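Side-chain contacts in histidine triad (HIT) protein (Sinorhizobium meliloti, PDB 3NRD), which probably binds nucleotides and acts on their phosphate linkages, as other members of the histidine triad family do: residues G15-T20 against Q25-N30; R32-L37 against G102-P107; A69-A74 against V96-E101. All coordinates share one frame; numbering follows the deposited sequence. Where two conformers were deposited one is given.

In the fold
The chain is the C-terminal part of a longer protein and carries its HIT domain. Strand 15-20 turns back into strand 24-29, and contact 1 closes this short hairpin. Strand 36-41 follows, next to 24-29 in the same antiparallel sheet. Contact 2 starts just before it and closes a much wider loop, reaching the segment after strand 94-99. Contact 3 falls within that loop and joins helix 54-75 to strand 94-99. Contact 1 is complete before either of the others begins. Probable backbone hydrogen bonds link neighbouring strands: M29 N to W36 O between contacts 1 and 2, A98 N to P35 O and V96 N to L37 O between contacts 2 and 3.

Contact 1. Residues G15-T20 against Q25-N30; sequences GIPIGT and QMRLMN
G15-T20 and Q25-N30 pair as an antiparallel beta hairpin, and strand 15-20 is an outermost strand of the sheet within this chain. I16 and L28 make a hydrogen-bonded pair, with I16 N to L28 O at 2.7 Å and L28 N to I16 O at 2.8 Å. Farther along, I18 N donates to M26 O and M26 N to G19 O. R27 and P17 lie on one face of the sheet. The R27 chain bends at chi3 (83°), which folds the guanidinium back over strand 15-20. P17 N then lies over the centre of one guanidinium face, and P17 CD is 3.6 Å from R27 NH2. R27 NE and NH2 both give weak, bent bonds to G15 O, with NH2 2.7 Å from it. R27 also bonds weakly to L11 O. With a leucine in place of R27, G15 O would probably lose both bonds and the I16-P17 peptide its flat cover. On the opposite face of the sheet, I18 CG1 meets M26 CB at 3.9 Å, and I18 CG2 meets L28 CB at 4.0 Å. I16 CD1 touches L28 CD2 at 4.1 Å. Helix 121-134 packs on I16, I18 and L28. The chemistry is thus split: aliphatic groups face the helix, while on the other side an arginine reaches across to strand 15-20 with two weak bonds to one carbonyl oxygen.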
loop_
_atom_site.group_PDB
_atom_site.type_symbol
_atom_site.label_atom_id
_atom_site.label_comp_id
_atom_site.label_asym_id
_atom_site.label_seq_id
_atom_site.Cartn_x
_atom_site.Cartn_y
_atom_site.Cartn_z
ATOM N N GLY A 15 6.031 -1.755 17.303
ATOM C CA GLY A 15 4.855 -2.580 17.122
ATOM C C GLY A 15 4.726 -3.550 18.277
ATOM O O GLY A 15 5.742 -4.007 18.813
ATOM N N ILE A 16 3.488 -3.855 18.662
ATOM C CA ILE A 16 3.189 -4.831 19.702
ATOM C C ILE A 16 2.839 -6.156 19.018
ATOM O O ILE A 16 1.975 -6.153 18.164
ATOM C CB ILE A 16 1.980 -4.394 20.515
ATOM C CG1 ILE A 16 2.243 -3.045 21.235
ATOM C CG2 ILE A 16 1.589 -5.521 21.511
ATOM C CD1 ILE A 16 0.965 -2.258 21.606
ATOM N N PRO A 17 3.486 -7.292 19.389
ATOM C CA PRO A 17 3.114 -8.565 18.748
ATOM C C PRO A 17 1.703 -8.968 19.094
ATOM O O PRO A 17 1.316 -8.818 20.212
ATOM C CB PRO A 17 4.101 -9.578 19.329
ATOM C CG PRO A 17 4.587 -8.998 20.553
ATOM C CD PRO A 17 4.491 -7.495 20.440
ATOM N N ILE A 18 0.915 -9.363 18.119
ATOM C CA ILE A 18 -0.444 -9.866 18.378
ATOM C C ILE A 18 -0.747 -11.218 17.717
ATOM O O ILE A 18 -1.894 -11.649 17.734
ATOM C CB ILE A 18 -1.538 -8.800 17.994
ATOM C CG1 ILE A 18 -1.542 -8.471 16.512
ATOM C CG2 ILE A 18 -1.333 -7.492 18.798
ATOM C CD1 ILE A 18 -2.664 -7.543 16.133
ATOM N N GLY A 19 0.265 -11.887 17.172
ATOM C CA GLY A 19 0.103 -13.208 16.571
ATOM C C GLY A 19 0.868 -13.356 15.271
ATOM O O GLY A 19 1.490 -12.425 14.785
ATOM N N THR A 20 0.808 -14.558 14.734
ATOM C CA THR A 20 1.398 -14.901 13.453
ATOM C C THR A 20 0.328 -15.576 12.648
ATOM O O THR A 20 -0.501 -16.282 13.212
ATOM C CB THR A 20 2.592 -15.841 13.675
ATOM O OG1 THR A 20 3.517 -15.182 14.556
ATOM C CG2 THR A 20 3.297 -16.172 12.374
ATOM N N GLN A 25 4.105 -12.440 10.426
ATOM C CA GLN A 25 3.891 -11.978 11.786
ATOM C C GLN A 25 2.984 -10.751 11.731
ATOM O O GLN A 25 3.096 -9.950 10.802
ATOM C CB GLN A 25 5.193 -11.582 12.450
ATOM C CG GLN A 25 6.102 -12.756 12.785
ATOM C CD GLN A 25 7.455 -12.338 13.330
ATOM O OE1 GLN A 25 7.605 -11.238 13.840
ATOM N NE2 GLN A 25 8.465 -13.222 13.191
HETATM N N MSE A 26 2.100 -10.622 12.724
HETATM C CA MSE A 26 1.204 -9.477 12.860
HETATM C C MSE A 26 1.615 -8.672 14.066
HETATM O O MSE A 26 1.825 -9.234 15.158
HETATM C CB MSE A 26 -0.236 -9.904 13.094
HETATM C CG MSE A 26 -0.857 -10.631 11.985
HETATM SE SE MSE A 26 -2.776 -10.987 12.321
HETATM C CE MSE A 26 -3.232 -9.150 12.478
ATOM N N ARG A 27 1.711 -7.361 13.885
ATOM C CA ARG A 27 1.951 -6.461 14.992
ATOM C C ARG A 27 0.981 -5.319 14.950
ATOM O O ARG A 27 0.598 -4.899 13.896
ATOM C CB ARG A 27 3.354 -5.914 14.948
ATOM C CG ARG A 27 4.386 -6.993 15.003
ATOM C CD ARG A 27 5.783 -6.456 15.004
ATOM N NE ARG A 27 6.275 -6.032 16.309
ATOM C CZ ARG A 27 6.681 -6.838 17.283
ATOM N NH1 ARG A 27 6.592 -8.159 17.179
ATOM N NH2 ARG A 27 7.160 -6.306 18.401
ATOM N N LEU A 28 0.615 -4.822 16.120
ATOM C CA LEU A 28 -0.210 -3.637 16.247
ATOM C C LEU A 28 0.763 -2.511 16.374
ATOM O O LEU A 28 1.539 -2.504 17.324
ATOM C CB LEU A 28 -1.094 -3.727 17.500
ATOM C CG LEU A 28 -1.932 -2.516 17.904
ATOM C CD1 LEU A 28 -3.101 -2.271 16.870
ATOM C CD2 LEU A 28 -2.425 -2.668 19.352
HETATM N N MSE A 29 0.762 -1.577 15.440
HETATM C CA MSE A 29 1.586 -0.385 15.530
HETATM C C MSE A 29 1.175 0.333 16.798
HETATM O O MSE A 29 -0.033 0.507 17.039
HETATM C CB MSE A 29 1.368 0.510 14.305
HETATM C CG MSE A 29 2.152 1.792 14.289
HETATM SE SE MSE A 29 4.032 1.518 14.093
HETATM C CE MSE A 29 4.138 1.396 12.146
ATOM N N ASN A 30 2.154 0.736 17.614
ATOM C CA ASN A 30 1.827 1.320 18.884
ATOM C C ASN A 30 1.515 2.813 18.748
ATOM O O ASN A 30 2.216 3.673 19.284
ATOM C CB ASN A 30 2.920 1.064 19.888
ATOM C CG ASN A 30 2.473 1.349 21.311
ATOM O OD1 ASN A 30 1.294 1.571 21.587
ATOM N ND2 ASN A 30 3.416 1.322 22.216
#

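Contact 2. Residues R32-L37 against G102-P107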
loop_
_atom_site.group_PDB
_atom_site.type_symbol
_atom_site.label_atom_id
_atom_site.label_comp_id
_atom_site.label_asym_id
_atom_site.label_seq_id
_atom_site.Cartn_x
_atom_site.Cartn_y
_atom_site.Cartn_z
ATOM N N ARG A 32 -2.231 4.517 18.961
ATOM C CA ARG A 32 -3.683 4.336 19.042
ATOM C C ARG A 32 -4.526 5.366 18.251
ATOM O O ARG A 32 -5.746 5.223 18.185
ATOM C CB ARG A 32 -4.144 4.254 20.520
ATOM C CG ARG A 32 -4.277 5.562 21.286
ATOM C CD ARG A 32 -5.087 5.370 22.614
ATOM N NE ARG A 32 -6.265 4.478 22.501
ATOM N N ARG A 33 -3.904 6.382 17.651
ATOM C CA ARG A 33 -4.659 7.383 16.881
ATOM C C ARG A 33 -5.427 6.777 15.717
ATOM O O ARG A 33 -6.482 7.293 15.379
ATOM C CB ARG A 33 -3.741 8.470 16.362
ATOM C CG ARG A 33 -3.187 9.364 17.484
ATOM C CD ARG A 33 -2.268 10.395 16.889
ATOM N NE ARG A 33 -1.063 9.790 16.314
ATOM C CZ ARG A 33 -0.230 10.425 15.481
ATOM N NH1 ARG A 33 -0.423 11.717 15.123
ATOM N NH2 ARG A 33 0.854 9.787 15.038
ATOM N N TRP A 34 -4.899 5.695 15.119
ATOM C CA TRP A 34 -5.659 4.894 14.147
ATOM C C TRP A 34 -5.410 3.426 14.439
ATOM O O TRP A 34 -4.294 3.077 14.821
ATOM C CB TRP A 34 -5.260 5.182 12.694
ATOM C CG TRP A 34 -5.053 6.581 12.360
ATOM C CD1 TRP A 34 -5.950 7.428 11.800
ATOM C CD2 TRP A 34 -3.851 7.313 12.529
ATOM N NE1 TRP A 34 -5.375 8.661 11.608
ATOM C CE2 TRP A 34 -4.076 8.602 12.041
ATOM C CE3 TRP A 34 -2.584 6.999 13.052
ATOM C CZ2 TRP A 34 -3.083 9.584 12.061
ATOM C CZ3 TRP A 34 -1.610 7.977 13.077
ATOM C CH2 TRP A 34 -1.870 9.256 12.609
ATOM N N PRO A 35 -6.429 2.560 14.301
ATOM C CA PRO A 35 -6.121 1.114 14.423
ATOM C C PRO A 35 -5.261 0.657 13.250
ATOM O O PRO A 35 -5.707 0.655 12.081
ATOM C CB PRO A 35 -7.486 0.444 14.445
ATOM C CG PRO A 35 -8.498 1.565 14.686
ATOM C CD PRO A 35 -7.880 2.823 14.185
ATOM N N TRP A 36 -4.035 0.253 13.571
ATOM C CA TRP A 36 -2.940 0.160 12.597
ATOM C C TRP A 36 -2.154 -1.101 12.895
ATOM O O TRP A 36 -1.600 -1.248 13.990
ATOM C CB TRP A 36 -2.109 1.411 12.753
ATOM C CG TRP A 36 -0.940 1.600 11.876
ATOM C CD1 TRP A 36 -0.395 0.726 10.999
ATOM C CD2 TRP A 36 -0.131 2.754 11.846
ATOM N NE1 TRP A 36 0.707 1.264 10.424
ATOM C CE2 TRP A 36 0.898 2.517 10.930
ATOM C CE3 TRP A 36 -0.169 3.978 12.527
ATOM C CZ2 TRP A 36 1.889 3.459 10.658
ATOM C CZ3 TRP A 36 0.811 4.915 12.264
ATOM C CH2 TRP A 36 1.827 4.654 11.339
ATOM N N LEU A 37 -2.169 -2.017 11.933
ATOM C CA LEU A 37 -1.480 -3.280 11.999
ATOM C C LEU A 37 -0.372 -3.287 10.979
ATOM O O LEU A 37 -0.462 -2.621 9.925
ATOM C CB LEU A 37 -2.424 -4.407 11.665
ATOM C CG LEU A 37 -3.709 -4.450 12.505
ATOM C CD1 LEU A 37 -4.540 -5.650 12.085
ATOM C CD2 LEU A 37 -3.420 -4.488 13.996
ATOM N N GLY A 102 -12.934 12.234 9.764
ATOM C CA GLY A 102 -12.754 12.882 11.042
ATOM C C GLY A 102 -11.645 12.290 11.884
ATOM O O GLY A 102 -11.381 12.820 12.947
ATOM N N ASP A 103 -10.995 11.204 11.449
ATOM C CA ASP A 103 -9.907 10.611 12.241
ATOM C C ASP A 103 -8.684 11.500 12.039
ATOM O O ASP A 103 -8.753 12.420 11.246
ATOM C CB ASP A 103 -9.684 9.108 11.914
ATOM C CG ASP A 103 -8.982 8.855 10.588
ATOM O OD1 ASP A 103 -8.417 9.754 9.961
ATOM O OD2 ASP A 103 -9.007 7.694 10.139
ATOM N N PRO A 104 -7.591 11.270 12.776
ATOM C CA PRO A 104 -6.521 12.246 12.672
ATOM C C PRO A 104 -5.913 12.310 11.268
ATOM O O PRO A 104 -5.604 11.284 10.676
ATOM C CB PRO A 104 -5.513 11.748 13.720
ATOM C CG PRO A 104 -6.389 11.204 14.771
ATOM C CD PRO A 104 -7.365 10.393 13.930
ATOM N N ASN A 105 -5.869 13.533 10.742
ATOM C CA ASN A 105 -5.353 13.872 9.424
ATOM C C ASN A 105 -6.202 13.390 8.237
ATOM O O ASN A 105 -5.774 13.526 7.091
ATOM C CB ASN A 105 -3.910 13.365 9.261
ATOM C CG ASN A 105 -3.116 14.169 8.221
ATOM O OD1 ASN A 105 -3.197 15.401 8.184
ATOM N ND2 ASN A 105 -2.341 13.480 7.401
ATOM N N TRP A 106 -7.404 12.872 8.496
ATOM C CA TRP A 106 -8.295 12.508 7.422
ATOM C C TRP A 106 -8.465 13.692 6.475
ATOM O O TRP A 106 -8.640 14.825 6.950
ATOM C CB TRP A 106 -9.670 12.126 7.958
ATOM C CG TRP A 106 -10.632 11.827 6.879
ATOM C CD1 TRP A 106 -11.473 12.713 6.234
ATOM C CD2 TRP A 106 -10.867 10.562 6.295
ATOM N NE1 TRP A 106 -12.215 12.053 5.297
ATOM C CE2 TRP A 106 -11.860 10.733 5.307
ATOM C CE3 TRP A 106 -10.339 9.292 6.507
ATOM C CZ2 TRP A 106 -12.344 9.667 4.535
ATOM C CZ3 TRP A 106 -10.822 8.239 5.747
ATOM C CH2 TRP A 106 -11.805 8.435 4.771
ATOM N N PRO A 107 -8.415 13.450 5.143
ATOM C CA PRO A 107 -8.213 12.206 4.409
ATOM C C PRO A 107 -6.750 11.861 4.085
ATOM O O PRO A 107 -6.515 10.921 3.321
ATOM C CB PRO A 107 -8.995 12.465 3.113
ATOM C CG PRO A 107 -8.787 13.873 2.854
ATOM C CD PRO A 107 -8.644 14.562 4.210
#
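P104 O takes the indole N-H of W34, with W34 NE1 2.8 Å away. The bond is somewhat bent (145°). The oxygen lies in the plane of the indole, and the nitrogen approaches in the carbonyl plane, on a lone pair. P104 CB and CD sit to one side of the indole plane, as does R33 CB. P104 CD is 3.5 Å from W34 NE1, and P104 CB is 3.7 Å from W34 CZ2. The proline also lies against R33, with R33 O 3.5 Å from P104 CD. D103 comes to the indole edge at W34 CD1, where D103 OD2 is 3.5 Å away. Its carboxylate stands almost upright to the ring, with the planes 83° apart. D103 CG sits between the backbone N and the carbonyl carbon (chi1 75°), which brings the carboxylate back to this edge. D103 OD2 also forms a salt bridge with R99 NE and accepts R100 N. W34 CH2 lies over the centre of one face of the R33 guanidinium, which pairs with D31 and bonds to F113 O. A type II turn from D103 to W106 presents the P104 carbonyl. Just beyond it, P107 O bonds to N87 of the second subunit. The contact joins the lead-in to strand 36-41 to the loop after strand 94-99. The buried indole N-H is satisfied by a backbone oxygen, and the carboxylate at the indole edge is shared with R99 and the R100 N-H, which would probably temper its charge.

Contact 3. Residues A69-A74 against V96-E101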
loop_
_atom_site.group_PDB
_atom_site.type_symbol
_atom_site.label_atom_id
_atom_site.label_comp_id
_atom_site.label_asym_id
_atom_site.label_seq_id
_atom_site.Cartn_x
_atom_site.Cartn_y
_atom_site.Cartn_z
ATOM N N ALA A 69 -10.092 -7.081 5.820
ATOM C CA ALA A 69 -11.530 -7.374 6.043
ATOM C C ALA A 69 -11.806 -7.524 7.531
ATOM O O ALA A 69 -12.750 -6.939 8.048
ATOM C CB ALA A 69 -11.957 -8.628 5.265
ATOM N N GLY A 70 -10.923 -8.243 8.227
ATOM C CA GLY A 70 -11.051 -8.436 9.666
ATOM C C GLY A 70 -10.942 -7.140 10.449
ATOM O O GLY A 70 -11.737 -6.887 11.338
ATOM N N LEU A 71 -9.956 -6.325 10.102
ATOM C CA LEU A 71 -9.757 -5.043 10.766
ATOM C C LEU A 71 -10.957 -4.154 10.568
ATOM O O LEU A 71 -11.386 -3.506 11.529
ATOM C CB LEU A 71 -8.472 -4.356 10.263
ATOM C CG LEU A 71 -8.115 -3.001 10.864
ATOM C CD1 LEU A 71 -7.977 -3.069 12.370
ATOM C CD2 LEU A 71 -6.801 -2.450 10.212
ATOM N N LYS A 72 -11.515 -4.136 9.348
ATOM C CA LYS A 72 -12.668 -3.307 9.052
ATOM C C LYS A 72 -13.866 -3.763 9.850
ATOM O O LYS A 72 -14.593 -2.939 10.408
ATOM C CB LYS A 72 -13.005 -3.295 7.559
ATOM C CG LYS A 72 -14.001 -2.178 7.161
ATOM C CD LYS A 72 -14.244 -2.130 5.617
ATOM C CE LYS A 72 -15.273 -1.050 5.152
ATOM N NZ LYS A 72 -15.105 -0.644 3.670
ATOM N N LYS A 73 -14.069 -5.072 9.923
ATOM C CA LYS A 73 -15.157 -5.633 10.727
ATOM C C LYS A 73 -14.982 -5.296 12.229
ATOM O O LYS A 73 -15.920 -4.835 12.867
ATOM C CB LYS A 73 -15.278 -7.157 10.484
ATOM C CG LYS A 73 -16.585 -7.733 10.996
ATOM C CD LYS A 73 -16.731 -9.242 10.754
ATOM C CE LYS A 73 -18.052 -9.747 11.379
ATOM N NZ LYS A 73 -18.139 -11.238 11.380
ATOM N N ALA A 74 -13.779 -5.485 12.761
ATOM C CA ALA A 74 -13.515 -5.244 14.194
ATOM C C ALA A 74 -13.655 -3.760 14.601
ATOM O O ALA A 74 -14.097 -3.480 15.718
ATOM C CB ALA A 74 -12.146 -5.775 14.596
ATOM N N VAL A 96 -1.684 -2.043 7.405
ATOM C CA VAL A 96 -3.113 -2.246 7.194
ATOM C C VAL A 96 -3.810 -1.435 8.260
ATOM O O VAL A 96 -3.775 -1.793 9.440
ATOM C CB VAL A 96 -3.526 -3.711 7.324
ATOM C CG1 VAL A 96 -5.055 -3.876 7.035
ATOM C CG2 VAL A 96 -2.684 -4.587 6.420
ATOM N N ILE A 97 -4.408 -0.328 7.844
ATOM C CA ILE A 97 -4.815 0.732 8.757
ATOM C C ILE A 97 -6.314 1.003 8.592
ATOM O O ILE A 97 -6.784 1.145 7.465
ATOM C CB ILE A 97 -4.088 2.036 8.474
ATOM C CG1 ILE A 97 -2.549 1.874 8.530
ATOM C CG2 ILE A 97 -4.542 3.098 9.467
ATOM C CD1 ILE A 97 -1.823 2.739 7.550
ATOM N N ALA A 98 -7.046 1.083 9.696
ATOM C CA ALA A 98 -8.496 1.379 9.693
ATOM C C ALA A 98 -8.723 2.888 9.752
ATOM O O ALA A 98 -8.206 3.550 10.639
ATOM C CB ALA A 98 -9.159 0.733 10.868
ATOM N N ARG A 99 -9.543 3.414 8.859
ATOM C CA ARG A 99 -9.769 4.857 8.751
ATOM C C ARG A 99 -11.246 5.249 8.696
ATOM O O ARG A 99 -12.116 4.460 8.300
ATOM C CB ARG A 99 -9.157 5.440 7.487
ATOM C CG ARG A 99 -7.719 5.137 7.241
ATOM C CD ARG A 99 -6.795 5.766 8.229
ATOM N NE ARG A 99 -6.901 7.221 8.334
ATOM C CZ ARG A 99 -6.267 8.130 7.603
ATOM N NH1 ARG A 99 -5.452 7.786 6.612
ATOM N NH2 ARG A 99 -6.448 9.423 7.888
ATOM N N ARG A 100 -11.496 6.512 9.036
ATOM C CA ARG A 100 -12.807 7.066 8.900
ATOM C C ARG A 100 -12.698 8.583 8.849
ATOM O O ARG A 100 -11.761 9.179 9.391
ATOM C CB ARG A 100 -13.700 6.598 10.057
ATOM C CG ARG A 100 -13.411 7.252 11.424
ATOM C CD ARG A 100 -13.386 6.234 12.527
ATOM N NE ARG A 100 -14.662 5.529 12.683
ATOM C CZ ARG A 100 -14.815 4.232 12.999
ATOM N NH1 ARG A 100 -13.768 3.401 13.148
ATOM N NH2 ARG A 100 -16.057 3.743 13.147
ATOM N N GLU A 101 -13.659 9.198 8.195
ATOM C CA GLU A 101 -13.770 10.649 8.185
ATOM C C GLU A 101 -13.742 11.194 9.602
ATOM O O GLU A 101 -14.381 10.655 10.512
ATOM C CB GLU A 101 -15.019 11.102 7.441
ATOM C CG GLU A 101 -15.156 12.642 7.330
ATOM C CD GLU A 101 -16.367 13.072 6.511
ATOM O OE1 GLU A 101 -17.079 12.181 6.001
ATOM O OE2 GLU A 101 -16.606 14.295 6.383
#
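L71 leaves helix 54-75 with its CB directed toward strand 94-99 and its CG anti to the backbone N (chi1 -180°). This extended start carries the branch point across the gap to the sheet. L71 CG meets the methyl of A98, with A98 CB at 3.9 Å. Of the two methyls, CD2 makes the contacts with the strand. L71 CD2 settles against the strand backbone, 3.2 Å from V96 O and 3.6 Å from A98 N. I97 C, bonded to A98 N, is 3.8 Å from L71 CD2. L71 CD2 also meets V96 CG1 at 3.9 Å. L71 packs as well on I80 of strand 79-84 and on F127 of helix 121-134.

No hydrogen bond joins the two segments, and the contact is apolar packing of a leucine on a strand. A98 N is held by P35 O of the next strand, so the polar group beside the methyl already has a partner. V96 and A98 both point toward the helix, while I97 between them points away and packs on V110 and W111. The axes of helix 69-74 and strand 96-99 approach to 8.4 Å at 29°, which is consistent with the small side chain of A98 facing the helix. Near this packing, K72 forms a salt bridge with E48 of the second subunit, and A69 packs on F50 of that subunit. A helix laid over one face of an antiparallel sheet is a feature of the HIT fold, whose histidine motif runs into strand 94-99.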